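Local coordinates for ankyrin-repeat protein B (PDB 5K34), which is a bacterial F-box effector that hijacks the host ubiquitin-proteasome system, its ankyrin domain, the part described here, probably binding protein partners, at residues 12-17 with 27-32; 54-59 with 97-102; 64-69 with 111-116. All blocks are in the same frame, centred on the assembly; numbering follows the deposited sequence. Where two conformers were deposited one is given.

Contact 1. Residues 12-17 with 27-32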
ATOM      1  N   GLY A  12       0.746  -7.910  10.966  1.00  7.96           N
ATOM      2  CA  GLY A  12      -0.686  -7.604  11.056  1.00  8.04           C
ATOM      3  C   GLY A  12      -0.952  -6.207  11.564  1.00  7.88           C
ATOM      4  O   GLY A  12      -1.824  -5.505  11.036  1.00  7.73           O
ATOM      5  N   ASN A  13      -0.177  -5.773  12.562  1.00  7.94           N
ATOM      6  CA  ASN A  13      -0.331  -4.414  13.083  1.00  7.72           C
ATOM      7  C   ASN A  13       0.088  -3.372  12.040  1.00  7.17           C
ATOM      8  O   ASN A  13      -0.492  -2.275  11.979  1.00  7.96           O
ATOM      9  CB  ASN A  13       0.517  -4.250  14.354  1.00  8.55           C
ATOM     10  CG  ASN A  13      -0.081  -4.951  15.528  1.00  9.71           C
ATOM     11  OD1 ASN A  13      -1.250  -5.338  15.532  1.00 11.05           O
ATOM     12  ND2 ASN A  13       0.718  -5.111  16.578  1.00 11.03           N
ATOM     13  N   LEU A  14       1.091  -3.704  11.219  1.00  7.02           N
ATOM     14  CA  LEU A  14       1.547  -2.834  10.111  1.00  7.28           C
ATOM     15  C   LEU A  14       0.449  -2.647   9.085  1.00  7.04           C
ATOM     16  O   LEU A  14       0.217  -1.541   8.590  1.00  7.32           O
ATOM     17  CB  LEU A  14       2.763  -3.463   9.476  1.00  8.24           C
ATOM     18  CG  LEU A  14       3.332  -2.844   8.219  1.00  8.84           C
ATOM     19  CD1 LEU A  14       3.786  -1.413   8.471  1.00 10.12           C
ATOM     20  CD2 LEU A  14       4.473  -3.713   7.704  1.00  9.79           C
ATOM     21  N   MET A  15      -0.241  -3.707   8.664  1.00  7.37           N
ATOM     22  CA  MET A  15      -1.375  -3.625   7.747  1.00  6.98           C
ATOM     23  C   MET A  15      -2.449  -2.699   8.317  1.00  6.44           C
ATOM     24  O   MET A  15      -2.989  -1.841   7.586  1.00  7.19           O
ATOM     25  CB  MET A  15      -1.944  -5.009   7.489  1.00  9.11           C
ATOM     26  CG  MET A  15      -0.990  -5.897   6.682  1.00  9.74           C
ATOM     27  SD  MET A  15      -0.691  -5.372   4.998  1.00  9.69           S
ATOM     28  CE  MET A  15      -2.259  -5.869   4.239  1.00 11.28           C
ATOM     29  N   VAL A  16      -2.825  -2.843   9.604  1.00  6.48           N
ATOM     30  CA  VAL A  16      -3.820  -1.952  10.196  1.00  6.79           C
ATOM     31  C   VAL A  16      -3.346  -0.491  10.260  1.00  6.69           C
ATOM     32  O   VAL A  16      -4.115   0.438   9.953  1.00  7.08           O
ATOM     33  CB  VAL A  16      -4.237  -2.469  11.580  1.00  7.40           C
ATOM     34  CG1 VAL A  16      -5.106  -1.442  12.310  1.00  8.23           C
ATOM     35  CG2 VAL A  16      -4.998  -3.775  11.422  1.00  8.20           C
ATOM     36  N   ALA A  17      -2.094  -0.293  10.664  1.00  6.85           N
ATOM     37  CA  ALA A  17      -1.571   1.066  10.764  1.00  6.72           C
ATOM     38  C   ALA A  17      -1.589   1.709   9.390  1.00  6.35           C
ATOM     39  O   ALA A  17      -1.976   2.874   9.248  1.00  6.97           O
ATOM     40  CB  ALA A  17      -0.160   1.042  11.324  1.00  8.07           C
ATOM     41  N   LYS A  27       5.967   3.710  10.623  1.00  8.75           N
ATOM     42  CA  LYS A  27       7.421   3.962  10.711  1.00  9.41           C
ATOM     43  C   LYS A  27       8.032   3.238  11.913  1.00  9.63           C
ATOM     44  O   LYS A  27       9.126   2.671  11.811  1.00 10.40           O
ATOM     45  CB  LYS A  27       7.675   5.467  10.792  1.00  9.29           C
ATOM     46  CG  LYS A  27       7.473   6.180   9.476  1.00 10.05           C
ATOM     47  CD  LYS A  27       7.576   7.707   9.693  1.00 12.68           C
ATOM     48  CE  LYS A  27       7.512   8.539   8.416  1.00 13.76           C
ATOM     49  NZ  LYS A  27       7.504  10.021   8.636  1.00 17.68           N
ATOM     50  N   LYS A  28       7.316   3.273  13.024  1.00  9.53           N
ATOM     51  CA  LYS A  28       7.821   2.558  14.235  0.50 10.26           C
ATOM     52  C   LYS A  28       7.963   1.079  14.023  1.00 10.23           C
ATOM     53  O   LYS A  28       8.969   0.440  14.473  1.00 11.14           O
ATOM     54  CB  LYS A  28       6.878   2.783  15.409  0.50 11.05           C
ATOM     55  CG  LYS A  28       6.988   4.138  16.043  0.50 13.50           C
ATOM     56  CD  LYS A  28       6.097   4.182  17.274  0.50 17.99           C
ATOM     57  CE  LYS A  28       6.066   2.808  17.918  0.50 20.83           C
ATOM     58  NZ  LYS A  28       7.059   2.582  19.037  0.50 28.28           N
ATOM     59  N   ILE A  29       7.007   0.459  13.335  1.00  9.51           N
ATOM     60  CA  ILE A  29       7.086  -0.972  13.063  1.00 10.07           C
ATOM     61  C   ILE A  29       8.198  -1.272  12.067  1.00 10.73           C
ATOM     62  O   ILE A  29       8.959  -2.255  12.238  1.00 12.21           O
ATOM     63  CB  ILE A  29       5.724  -1.509  12.569  1.00  9.85           C
ATOM     64  CG1 ILE A  29       4.690  -1.415  13.680  1.00  9.63           C
ATOM     65  CG2 ILE A  29       5.885  -2.939  12.025  1.00 10.63           C
ATOM     66  CD1 ILE A  29       3.257  -1.600  13.194  1.00 10.15           C
ATOM     67  N   LEU A  30       8.346  -0.462  11.018  1.00 11.01           N
ATOM     68  CA  LEU A  30       9.397  -0.750  10.011  1.00 11.40           C
ATOM     69  C   LEU A  30      10.803  -0.580  10.615  1.00 13.03           C
ATOM     70  O   LEU A  30      11.725  -1.256  10.130  1.00 14.27           O
ATOM     71  CB  LEU A  30       9.194   0.101   8.759  1.00 11.37           C
ATOM     72  CG  LEU A  30       7.855  -0.170   8.035  1.00 11.28           C
ATOM     73  CD1 LEU A  30       7.796   0.639   6.791  1.00 12.47           C
ATOM     74  CD2 LEU A  30       7.642  -1.653   7.735  1.00 12.19           C
ATOM     75  N   LYS A  31      10.944   0.230  11.660  1.00 13.14           N
ATOM     76  CA  LYS A  31      12.258   0.353  12.328  1.00 15.69           C
ATOM     77  C   LYS A  31      12.655  -0.960  12.974  1.00 15.25           C
ATOM     78  O   LYS A  31      13.854  -1.133  13.272  1.00 17.97           O
ATOM     79  CB  LYS A  31      12.161   1.386  13.414  1.00 18.80           C
ATOM     80  CG  LYS A  31      12.482   2.788  12.999  1.00 24.86           C
ATOM     81  CD  LYS A  31      13.173   3.341  14.244  1.00 32.76           C
ATOM     82  CE  LYS A  31      13.085   4.850  14.402  1.00 43.91           C
ATOM     83  NZ  LYS A  31      13.643   5.179  15.767  1.00 52.80           N
ATOM     84  N   LYS A  32      11.714  -1.859  13.261  1.00 15.98           N
ATOM     85  CA  LYS A  32      12.011  -3.168  13.900  1.00 17.11           C
ATOM     86  C   LYS A  32      12.507  -4.173  12.871  1.00 20.03           C
ATOM     87  O   LYS A  32      12.737  -5.339  13.207  1.00 24.44           O
ATOM     88  CB  LYS A  32      10.785  -3.696  14.648  1.00 18.21           C
ATOM     89  CG  LYS A  32      10.297  -2.783  15.755  1.00 22.72           C
ATOM     90  CD  LYS A  32       9.147  -3.358  16.562  1.00 32.36           C
ATOM     91  CE  LYS A  32       8.702  -2.371  17.623  1.00 41.36           C
ATOM     92  NZ  LYS A  32       9.894  -1.811  18.341  1.00 47.61           N
TER

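Contact 2. Residues 54-59 with 97-102. With SO4 (sulfate ion), chain C.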
ATOM      1  N   GLU A  54      -6.409   0.758   0.096  1.00  7.39           N
ATOM      2  CA  GLU A  54      -7.822   0.428   0.338  1.00  8.01           C
ATOM      3  C   GLU A  54      -8.392   1.218   1.484  1.00  8.19           C
ATOM      4  O   GLU A  54      -9.620   1.441   1.523  1.00 10.12           O
ATOM      5  CB  GLU A  54      -8.029  -1.070   0.582  1.00  9.06           C
ATOM      6  CG  GLU A  54      -7.537  -1.573   1.913  1.00  9.03           C
ATOM      7  CD  GLU A  54      -7.600  -3.092   2.028  1.00  9.24           C
ATOM      8  OE1 GLU A  54      -8.178  -3.763   1.138  1.00  9.28           O
ATOM      9  OE2 GLU A  54      -6.995  -3.621   2.988  1.00  8.87           O
ATOM     10  N   GLY A  55      -7.586   1.711   2.427  1.00  7.78           N
ATOM     11  CA  GLY A  55      -8.050   2.571   3.513  1.00  8.15           C
ATOM     12  C   GLY A  55      -8.138   4.027   3.119  1.00  7.56           C
ATOM     13  O   GLY A  55      -8.462   4.845   3.991  1.00  8.54           O
ATOM     14  N   LYS A  56      -7.842   4.371   1.867  1.00  7.30           N
ATOM     15  CA  LYS A  56      -7.788   5.769   1.418  1.00  7.72           C
ATOM     16  C   LYS A  56      -6.750   6.551   2.179  1.00  7.66           C
ATOM     17  O   LYS A  56      -6.812   7.785   2.333  1.00  8.61           O
ATOM     18  CB  LYS A  56      -9.168   6.450   1.504  1.00  9.41           C
ATOM     19  CG  LYS A  56     -10.267   5.692   0.768  1.00 12.22           C
ATOM     20  CD  LYS A  56     -11.556   6.468   0.640  1.00 16.82           C
ATOM     21  CE  LYS A  56     -12.124   6.866   1.985  1.00 22.55           C
ATOM     22  NZ  LYS A  56     -13.470   7.503   1.750  1.00 29.71           N
ATOM     23  N   ALA A  57      -5.705   5.845   2.624  1.00  7.05           N
ATOM     24  CA  ALA A  57      -4.609   6.434   3.405  1.00  7.00           C
ATOM     25  C   ALA A  57      -3.535   6.885   2.419  1.00  6.88           C
ATOM     26  O   ALA A  57      -2.430   6.351   2.372  1.00  7.09           O
ATOM     27  CB  ALA A  57      -4.078   5.382   4.407  1.00  7.52           C
ATOM     28  N   TYR A  58      -3.882   7.896   1.608  1.00  6.53           N
ATOM     29  CA  TYR A  58      -3.051   8.176   0.441  1.00  6.85           C
ATOM     30  C   TYR A  58      -1.689   8.779   0.781  1.00  6.55           C
ATOM     31  O   TYR A  58      -0.729   8.529   0.069  1.00  6.78           O
ATOM     32  CB  TYR A  58      -3.826   8.990  -0.622  1.00  7.74           C
ATOM     33  CG  TYR A  58      -5.031   8.243  -1.119  1.00  7.69           C
ATOM     34  CD1 TYR A  58      -4.906   7.014  -1.776  1.00  8.09           C
ATOM     35  CD2 TYR A  58      -6.293   8.750  -0.968  1.00  8.91           C
ATOM     36  CE1 TYR A  58      -6.010   6.304  -2.224  1.00  8.45           C
ATOM     37  CE2 TYR A  58      -7.420   8.067  -1.443  1.00  8.89           C
ATOM     38  CZ  TYR A  58      -7.263   6.855  -2.041  1.00  8.38           C
ATOM     39  OH  TYR A  58      -8.408   6.190  -2.438  1.00  9.74           O
ATOM     40  N   GLN A  59      -1.614   9.511   1.891  1.00  6.31           N
ATOM     41  CA  GLN A  59      -0.283  10.021   2.306  1.00  6.30           C
ATOM     42  C   GLN A  59       0.653   8.870   2.758  1.00  6.88           C
ATOM     43  O   GLN A  59       1.823   8.909   2.354  1.00  7.10           O
ATOM     44  CB  GLN A  59      -0.388  11.081   3.393  1.00  7.13           C
ATOM     45  CG  GLN A  59      -1.310  12.260   3.047  1.00  7.90           C
ATOM     46  CD  GLN A  59      -2.688  12.129   3.648  1.00  7.56           C
ATOM     47  OE1 GLN A  59      -3.327  11.054   3.528  1.00  7.81           O
ATOM     48  NE2 GLN A  59      -3.170  13.157   4.324  1.00  8.42           N
ATOM     49  N   ASP A  97     -14.093  13.848  -5.976  1.00 16.33           N
ATOM     50  CA  ASP A  97     -13.074  14.515  -6.785  1.00 16.70           C
ATOM     51  C   ASP A  97     -11.688  14.562  -6.093  1.00 15.37           C
ATOM     52  O   ASP A  97     -10.709  14.268  -6.751  1.00 14.82           O
ATOM     53  CB  ASP A  97     -13.451  15.963  -7.128  1.00 20.68           C
ATOM     54  CG  ASP A  97     -14.676  16.100  -8.061  1.00 25.78           C
ATOM     55  OD1 ASP A  97     -15.109  15.103  -8.658  1.00 28.14           O
ATOM     56  OD2 ASP A  97     -15.117  17.267  -8.230  1.00 29.54           O
ATOM     57  N   LYS A  98     -11.661  14.926  -4.814  1.00 15.38           N
ATOM     58  CA  LYS A  98     -10.389  15.137  -4.114  1.00 16.60           C
ATOM     59  C   LYS A  98      -9.646  13.815  -3.976  1.00 15.25           C
ATOM     60  O   LYS A  98      -8.415  13.745  -4.113  1.00 15.81           O
ATOM     61  CB  LYS A  98     -10.663  15.643  -2.702  1.00 23.25           C
ATOM     62  CG  LYS A  98      -9.531  16.485  -2.119  1.00 32.75           C
ATOM     63  CD  LYS A  98      -9.773  16.764  -0.622  1.00 39.87           C
ATOM     64  CE  LYS A  98     -10.428  18.116  -0.404  1.00 40.61           C
ATOM     65  NZ  LYS A  98      -9.491  19.268  -0.511  1.00 42.25           N
ATOM     66  N   GLU A  99     -10.398  12.761  -3.697  1.00 13.43           N
ATOM     67  CA  GLU A  99      -9.838  11.426  -3.613  1.00 12.31           C
ATOM     68  C   GLU A  99      -9.393  10.935  -4.986  1.00 10.85           C
ATOM     69  O   GLU A  99      -8.300  10.371  -5.128  1.00 10.53           O
ATOM     70  CB  GLU A  99     -10.837  10.442  -3.031  1.00 14.45           C
ATOM     71  CG  GLU A  99     -11.105  10.667  -1.541  1.00 18.76           C
ATOM     72  CD  GLU A  99     -12.409   9.981  -1.058  1.00 24.36           C
ATOM     73  OE1 GLU A  99     -13.329   9.633  -1.901  1.00 24.74           O
ATOM     74  OE2 GLU A  99     -12.578   9.851   0.186  1.00 27.56           O
ATOM     75  N   LYS A 100     -10.224  11.152  -6.010  1.00 10.92           N
ATOM     76  CA  LYS A 100      -9.888  10.706  -7.320  1.00 10.59           C
ATOM     77  C   LYS A 100      -8.621  11.383  -7.873  1.00  9.78           C
ATOM     78  O   LYS A 100      -7.854  10.782  -8.597  1.00  9.86           O
ATOM     79  CB  LYS A 100     -11.068  10.914  -8.271  1.00 11.81           C
ATOM     80  CG  LYS A 100     -12.162   9.873  -8.027  1.00 13.66           C
ATOM     81  CD  LYS A 100     -13.464  10.231  -8.719  1.00 17.33           C
ATOM     82  CE  LYS A 100     -13.368  10.235 -10.185  1.00 17.88           C
ATOM     83  NZ  LYS A 100     -14.788  10.152 -10.625  1.00 21.37           N
ATOM     84  N   LYS A 101      -8.417  12.676  -7.528  1.00 10.60           N
ATOM     85  CA  LYS A 101      -7.178  13.364  -7.972  1.00 10.94           C
ATOM     86  C   LYS A 101      -5.936  12.698  -7.346  1.00  9.23           C
ATOM     87  O   LYS A 101      -4.910  12.500  -7.973  1.00  9.85           O
ATOM     88  CB  LYS A 101      -7.259  14.827  -7.501  1.00 14.46           C
ATOM     89  CG  LYS A 101      -8.191  15.626  -8.399  1.00 21.36           C
ATOM     90  CD  LYS A 101      -7.604  15.683  -9.799  1.00 31.62           C
ATOM     91  CE  LYS A 101      -8.145  16.787 -10.722  1.00 40.15           C
ATOM     92  NZ  LYS A 101      -7.319  16.749 -11.970  1.00 41.39           N
ATOM     93  N   GLN A 102      -6.069  12.352  -6.096  1.00  8.78           N
ATOM     94  CA  GLN A 102      -4.953  11.631  -5.409  0.50  9.12           C
ATOM     95  C   GLN A 102      -4.706  10.238  -5.992  1.00  8.27           C
ATOM     96  O   GLN A 102      -3.535   9.794  -6.152  1.00  8.33           O
ATOM     97  CB  GLN A 102      -5.159  11.512  -3.925  0.50 10.42           C
ATOM     98  CG  GLN A 102      -3.965  10.805  -3.318  0.50 13.45           C
ATOM     99  CD  GLN A 102      -2.617  11.483  -3.620  0.50 14.21           C
ATOM    100  OE1 GLN A 102      -1.686  10.968  -4.382  0.50 11.25           O
ATOM    101  NE2 GLN A 102      -2.480  12.634  -2.984  0.50 16.79           N
TER
HETATM  102  S   SO4 C 202      -6.480  11.927   6.931  0.80 20.72           S
HETATM  103  O1  SO4 C 202      -6.889  12.816   8.073  1.00 23.79           O
HETATM  104  O2  SO4 C 202      -6.246  10.484   7.425  1.00 22.50           O
HETATM  105  O3  SO4 C 202      -7.490  11.973   5.832  1.00 25.25           O
HETATM  106  O4  SO4 C 202      -5.289  12.461   6.216  1.00 18.50           O
HETATM  107  O   HOH W   1     -15.293   7.937  -0.494  1.00 30.74           O

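Contact 3. Residues 64-69 with 111-116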
ATOM      1  N   LEU A  64       5.163   5.214   1.403  1.00  7.42           N
ATOM      2  CA  LEU A  64       5.672   3.867   1.169  1.00  7.27           C
ATOM      3  C   LEU A  64       6.240   3.750  -0.268  1.00  7.07           C
ATOM      4  O   LEU A  64       7.327   3.157  -0.449  1.00  7.63           O
ATOM      5  CB  LEU A  64       4.545   2.827   1.398  1.00  7.53           C
ATOM      6  CG  LEU A  64       4.183   2.646   2.889  1.00  7.68           C
ATOM      7  CD1 LEU A  64       2.906   1.824   3.004  1.00  8.16           C
ATOM      8  CD2 LEU A  64       5.291   1.966   3.681  1.00  9.11           C
ATOM      9  N   TRP A  65       5.483   4.250  -1.230  1.00  7.02           N
ATOM     10  CA  TRP A  65       5.899   4.202  -2.633  1.00  7.57           C
ATOM     11  C   TRP A  65       7.216   4.933  -2.836  1.00  8.03           C
ATOM     12  O   TRP A  65       8.101   4.445  -3.574  1.00  8.43           O
ATOM     13  CB  TRP A  65       4.807   4.836  -3.500  1.00  8.03           C
ATOM     14  CG  TRP A  65       5.222   4.965  -4.940  1.00  7.75           C
ATOM     15  CD1 TRP A  65       5.578   6.146  -5.569  1.00  8.61           C
ATOM     16  CD2 TRP A  65       5.491   3.909  -5.863  1.00  7.54           C
ATOM     17  NE1 TRP A  65       5.979   5.861  -6.863  1.00  8.98           N
ATOM     18  CE2 TRP A  65       5.959   4.511  -7.054  1.00  7.92           C
ATOM     19  CE3 TRP A  65       5.334   2.527  -5.826  1.00  8.25           C
ATOM     20  CZ2 TRP A  65       6.298   3.765  -8.197  1.00  8.68           C
ATOM     21  CZ3 TRP A  65       5.673   1.784  -6.964  1.00  8.81           C
ATOM     22  CH2 TRP A  65       6.137   2.415  -8.127  1.00  9.23           C
ATOM     23  N   ARG A  66       7.404   6.063  -2.182  1.00  8.71           N
ATOM     24  CA  ARG A  66       8.613   6.878  -2.373  1.00 10.22           C
ATOM     25  C   ARG A  66       9.809   6.279  -1.649  1.00 10.91           C
ATOM     26  O   ARG A  66      10.934   6.333  -2.203  1.00 12.67           O
ATOM     27  CB  ARG A  66       8.318   8.300  -1.867  1.00 11.86           C
ATOM     28  CG  ARG A  66       9.411   9.334  -2.144  1.00 14.91           C
ATOM     29  CD  ARG A  66       9.768   9.496  -3.645  1.00 19.26           C
ATOM     30  NE  ARG A  66       8.686  10.055  -4.476  1.00 22.79           N
ATOM     31  CZ  ARG A  66       8.259   9.520  -5.629  1.00 25.07           C
ATOM     32  NH1 ARG A  66       8.846   8.431  -6.101  1.00 25.13           N
ATOM     33  NH2 ARG A  66       7.248  10.072  -6.277  1.00 29.16           N
ATOM     34  N   LYS A  67       9.616   5.685  -0.489  1.00  9.69           N
ATOM     35  CA  LYS A  67      10.727   5.308   0.382  1.00 10.51           C
ATOM     36  C   LYS A  67      11.216   3.898   0.128  1.00 11.69           C
ATOM     37  O   LYS A  67      12.389   3.582   0.452  1.00 14.18           O
ATOM     38  CB  LYS A  67      10.333   5.470   1.835  1.00 13.02           C
ATOM     39  CG  LYS A  67      10.299   6.949   2.282  1.00 20.51           C
ATOM     40  CD  LYS A  67      11.693   7.600   2.317  1.00 28.29           C
ATOM     41  CE  LYS A  67      11.591   9.090   2.557  1.00 31.92           C
ATOM     42  NZ  LYS A  67      12.916   9.725   2.292  1.00 40.17           N
ATOM     43  N   TYR A  68      10.410   3.029  -0.477  1.00  9.49           N
ATOM     44  CA  TYR A  68      10.767   1.633  -0.687  1.00  9.61           C
ATOM     45  C   TYR A  68      10.497   1.256  -2.116  1.00 10.11           C
ATOM     46  O   TYR A  68       9.733   1.937  -2.820  1.00 12.22           O
ATOM     47  CB  TYR A  68       9.926   0.704   0.225  1.00 10.19           C
ATOM     48  CG  TYR A  68      10.149   0.964   1.688  1.00  9.88           C
ATOM     49  CD1 TYR A  68      11.233   0.380   2.379  1.00 11.34           C
ATOM     50  CD2 TYR A  68       9.327   1.851   2.376  1.00 10.01           C
ATOM     51  CE1 TYR A  68      11.450   0.671   3.747  1.00 11.32           C
ATOM     52  CE2 TYR A  68       9.545   2.171   3.718  1.00 10.94           C
ATOM     53  CZ  TYR A  68      10.624   1.583   4.373  1.00 10.99           C
ATOM     54  OH  TYR A  68      10.841   1.875   5.704  1.00 12.49           O
ATOM     55  N   THR A  69      11.143   0.224  -2.599  1.00 10.00           N
ATOM     56  CA  THR A  69      10.961  -0.238  -3.988  1.00 10.38           C
ATOM     57  C   THR A  69       9.880  -1.292  -4.076  1.00 10.16           C
ATOM     58  O   THR A  69      10.110  -2.473  -3.778  1.00 11.53           O
ATOM     59  CB  THR A  69      12.280  -0.771  -4.600  1.00 11.73           C
ATOM     60  OG1 THR A  69      13.259   0.276  -4.489  1.00 14.47           O
ATOM     61  CG2 THR A  69      12.070  -1.126  -6.078  1.00 12.74           C
ATOM     62  N   GLN A 111       2.847   4.050 -12.786  1.00  7.16           N
ATOM     63  CA  GLN A 111       2.993   3.575 -14.158  1.00  6.94           C
ATOM     64  C   GLN A 111       4.153   4.244 -14.878  1.00  7.00           C
ATOM     65  O   GLN A 111       4.786   3.638 -15.749  1.00  7.65           O
ATOM     66  CB  GLN A 111       1.714   3.807 -14.928  1.00  6.90           C
ATOM     67  CG  GLN A 111       0.558   2.943 -14.465  1.00  6.98           C
ATOM     68  CD  GLN A 111      -0.596   2.973 -15.434  1.00  7.65           C
ATOM     69  OE1 GLN A 111      -1.011   4.029 -15.865  1.00  8.31           O
ATOM     70  NE2 GLN A 111      -1.106   1.798 -15.813  1.00  8.24           N
ATOM     71  N   GLU A 112       4.420   5.505 -14.561  1.00  6.78           N
ATOM     72  CA  GLU A 112       5.273   6.357 -15.432  1.00  7.29           C
ATOM     73  C   GLU A 112       6.620   6.696 -14.862  1.00  7.80           C
ATOM     74  O   GLU A 112       7.549   6.991 -15.637  1.00  8.70           O
ATOM     75  CB  GLU A 112       4.521   7.618 -15.879  1.00  8.06           C
ATOM     76  CG  GLU A 112       3.208   7.238 -16.551  1.00  8.67           C
ATOM     77  CD  GLU A 112       2.403   8.391 -17.118  1.00  8.81           C
ATOM     78  OE1 GLU A 112       2.987   9.415 -17.549  1.00  9.57           O
ATOM     79  OE2 GLU A 112       1.169   8.226 -17.228  1.00 10.45           O
ATOM     80  N   GLU A 113       6.796   6.723 -13.541  1.00  8.24           N
ATOM     81  CA  GLU A 113       8.105   7.079 -12.952  1.00  9.16           C
ATOM     82  C   GLU A 113       9.201   6.076 -13.315  1.00  8.96           C
ATOM     83  O   GLU A 113       8.992   4.895 -13.597  1.00  9.31           O
ATOM     84  CB  GLU A 113       8.005   7.193 -11.428  1.00 10.13           C
ATOM     85  CG  GLU A 113       7.333   8.492 -11.008  1.00 10.61           C
ATOM     86  CD  GLU A 113       6.979   8.533  -9.512  1.00 11.92           C
ATOM     87  OE1 GLU A 113       7.344   7.645  -8.704  1.00 13.13           O
ATOM     88  OE2 GLU A 113       6.297   9.545  -9.169  1.00 14.11           O
ATOM     89  N   LYS A 114      10.427   6.627 -13.253  1.00  9.87           N
ATOM     90  CA  LYS A 114      11.636   5.888 -13.526  1.00 10.89           C
ATOM     91  C   LYS A 114      11.838   4.753 -12.500  1.00 10.37           C
ATOM     92  O   LYS A 114      11.545   4.927 -11.299  1.00 11.85           O
ATOM     93  CB  LYS A 114      12.811   6.910 -13.484  1.00 13.64           C
ATOM     94  CG  LYS A 114      14.194   6.342 -13.569  1.00 14.73           C
ATOM     95  CD  LYS A 114      15.239   7.437 -13.382  1.00 14.43           C
ATOM     96  CE  LYS A 114      16.589   6.794 -13.508  1.00 16.81           C
ATOM     97  NZ  LYS A 114      17.726   7.737 -13.597  1.00 19.34           N
ATOM     98  N   ILE A 115      12.371   3.645 -12.982  1.00 10.91           N
ATOM     99  CA  ILE A 115      12.834   2.571 -12.117  1.00 13.97           C
ATOM    100  C   ILE A 115      14.275   2.918 -11.703  1.00 15.81           C
ATOM    101  O   ILE A 115      15.138   3.129 -12.527  1.00 16.25           O
ATOM    102  CB  ILE A 115      12.845   1.193 -12.868  1.00 18.34           C
ATOM    103  CG1 ILE A 115      13.341   0.086 -11.922  1.00 19.47           C
ATOM    104  CG2 ILE A 115      13.696   1.181 -14.090  1.00 21.73           C
ATOM    105  CD1 ILE A 115      13.264  -1.277 -12.558  1.00 29.60           C
ATOM    106  N   ALA A 116      14.505   3.033 -10.396  1.00 19.75           N
ATOM    107  CA  ALA A 116      15.873   3.373  -9.882  1.00 25.31           C
ATOM    108  C   ALA A 116      16.848   2.233 -10.147  1.00 25.39           C
ATOM    109  O   ALA A 116      16.446   1.077 -10.352  1.00 25.45           O
ATOM    110  CB  ALA A 116      15.816   3.680  -8.394  1.00 29.30           C
TER

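Contact 1. Residues 12-17 with 27-32
A helix-turn-helix hairpin of the ankyrin domain brings Leu14, on helix 5-19, against Ile29 and Leu30, on helix 23-30. Ankyrin repeats are built of paired helices joined by a tight turn, and these two helices, separated by three residues, are consistent with that arrangement. The backbones come nearest at Leu14 and Ile29, whose CA atoms are 6.5 Å apart, and the contact is van der Waals packing, mainly of aliphatic side chains. Ile29 reaches across with both of its branches. Its CG1 lies anti to the carbonyl carbon (chi1 -66°), and from there CD1 is carried onto the backbone of the facing helix, where it stands 3.6 Å from Leu14 N and nearly as close to Leu14 CA. The same methyl also touches Asn13, 3.8 Å from its backbone C and 4.0 Å from its CB. The other branch, CG2, rests against Leu14 CB at 4.1 Å. Leu14 is therefore met at its root by one residue and at its tip by the next. Its CG lies anti to the backbone N (chi1 173°), which sends the isobutyl group toward Leu30, and the two leucine side chains cross at about a right angle. Val26, from the preceding turn of helix 23-30, and Ile34 and Pro48 add to the apolar surroundings of Leu14, while Leu30 continues to Pro36 and Tyr68. Where the leucines cross, one methyl of Leu30, CD2, touches both methyls of Leu14, at 3.9 Å from Leu14 CD1 and 3.8 Å from Leu14 CD2.

Contact 2. Residues 54-59 with 97-102
Lys56 and Glu99 form a salt bridge, with Lys56 NZ 3.0 Å from Glu99 OE2. The ammonium comes from above the carboxylate, 36° out of its plane, and one water completes the link: it accepts from Lys56 NZ at 2.9 Å and donates to Glu99 OE1 at 3.0 Å. Both carboxylate oxygens are thus tied to the same lysine, one directly and one through water. A bend at chi3 (-59°) brings the lysine tip over to the glutamate, whose own chain is extended beyond CG. One turn farther along helix 97-112, the aliphatic part of Gln102 lies close to Tyr58 CB and the root of its ring, an approach that is tentative because Gln102 is disordered between two conformers.

In the next shell, Lys56 has the positive phi of a Schellman motif closing helix 48-54, and Ala57 occupies the N-cap position of helix 58-67, so the bridge springs from the turn between paired helices. Lys56 CA also lies over one face of the Tyr58 ring, 3.6 Å above its plane and offset toward the rim. Leu86, Phe95, Ile103 and Leu106 pack about this tyrosine, and its OH is hydrogen-bonded to Gln89 OE1. Glu99 OE1 also accepts a hydrogen bond from Lys96 N, just ahead of its helix. With lysine, water and a backbone N-H around it, this carboxylate is probably stabilised in its charged form.

Contact 3. Residues 64-69 with 111-116
Glu113 OE1 accepts two firm hydrogen bonds, from Trp65 NE1 at 2.9 Å and from Arg66 NH1 at 3.1 Å. The donors reach it from opposite faces of the carboxylate plane, and both bonds are fairly straight, each with an N-H...O angle of 161°. Arg66 grips the carboxylate end-on, one nitrogen to each oxygen: its NH2 meets Glu113 OE2 at 3.1 Å on the syn side. The pair is not coplanar, since the guanidinium and carboxylate planes are turned 42° apart, yet each oxygen lies close to the guanidinium plane. Bends at chi2 and chi3 (66°) fold the arginine back so that its end lies beside the indole N-H. Glu113 OE1 also sits near the indole plane, at the ring edge. Three N-H groups from two successive residues thereby fix the rotation of one carboxylate, and the opposite charges of Arg66 and Glu113 probably offset each other in part. Trp65 and Arg66 belong to the last turn of helix 58-67, whereas Glu113 is the first residue to leave helical geometry after helix 97-112. The contact is a surface one that joins the C-terminal ends of these helices, with Pro72 against Trp65 and helix 82-91 touching Gln111.

Overall arrangement
Contacts 2 and 3 both tie helix 58-67, or the turn leading into it, to helix 97-112 or the residue just after it, near their N-terminal and C-terminal ends respectively, with centres 18 Å apart and segments that alternate along the chain. Contact 1 precedes both and lies within the first helix pair, its centre 20 Å from that of contact 3 and 21 Å from that of contact 2. It touches contact 3 through Leu30, whose CD1 lies 3.5 Å from Tyr68 OH and 4.2 Å from Leu64 CD2. Contacts 1 and 2 approach only to about 5 Å between nearest atoms. The sulfate, probably from the crystallisation liquor, is held by Gln59 and Asn21 beside contact 2.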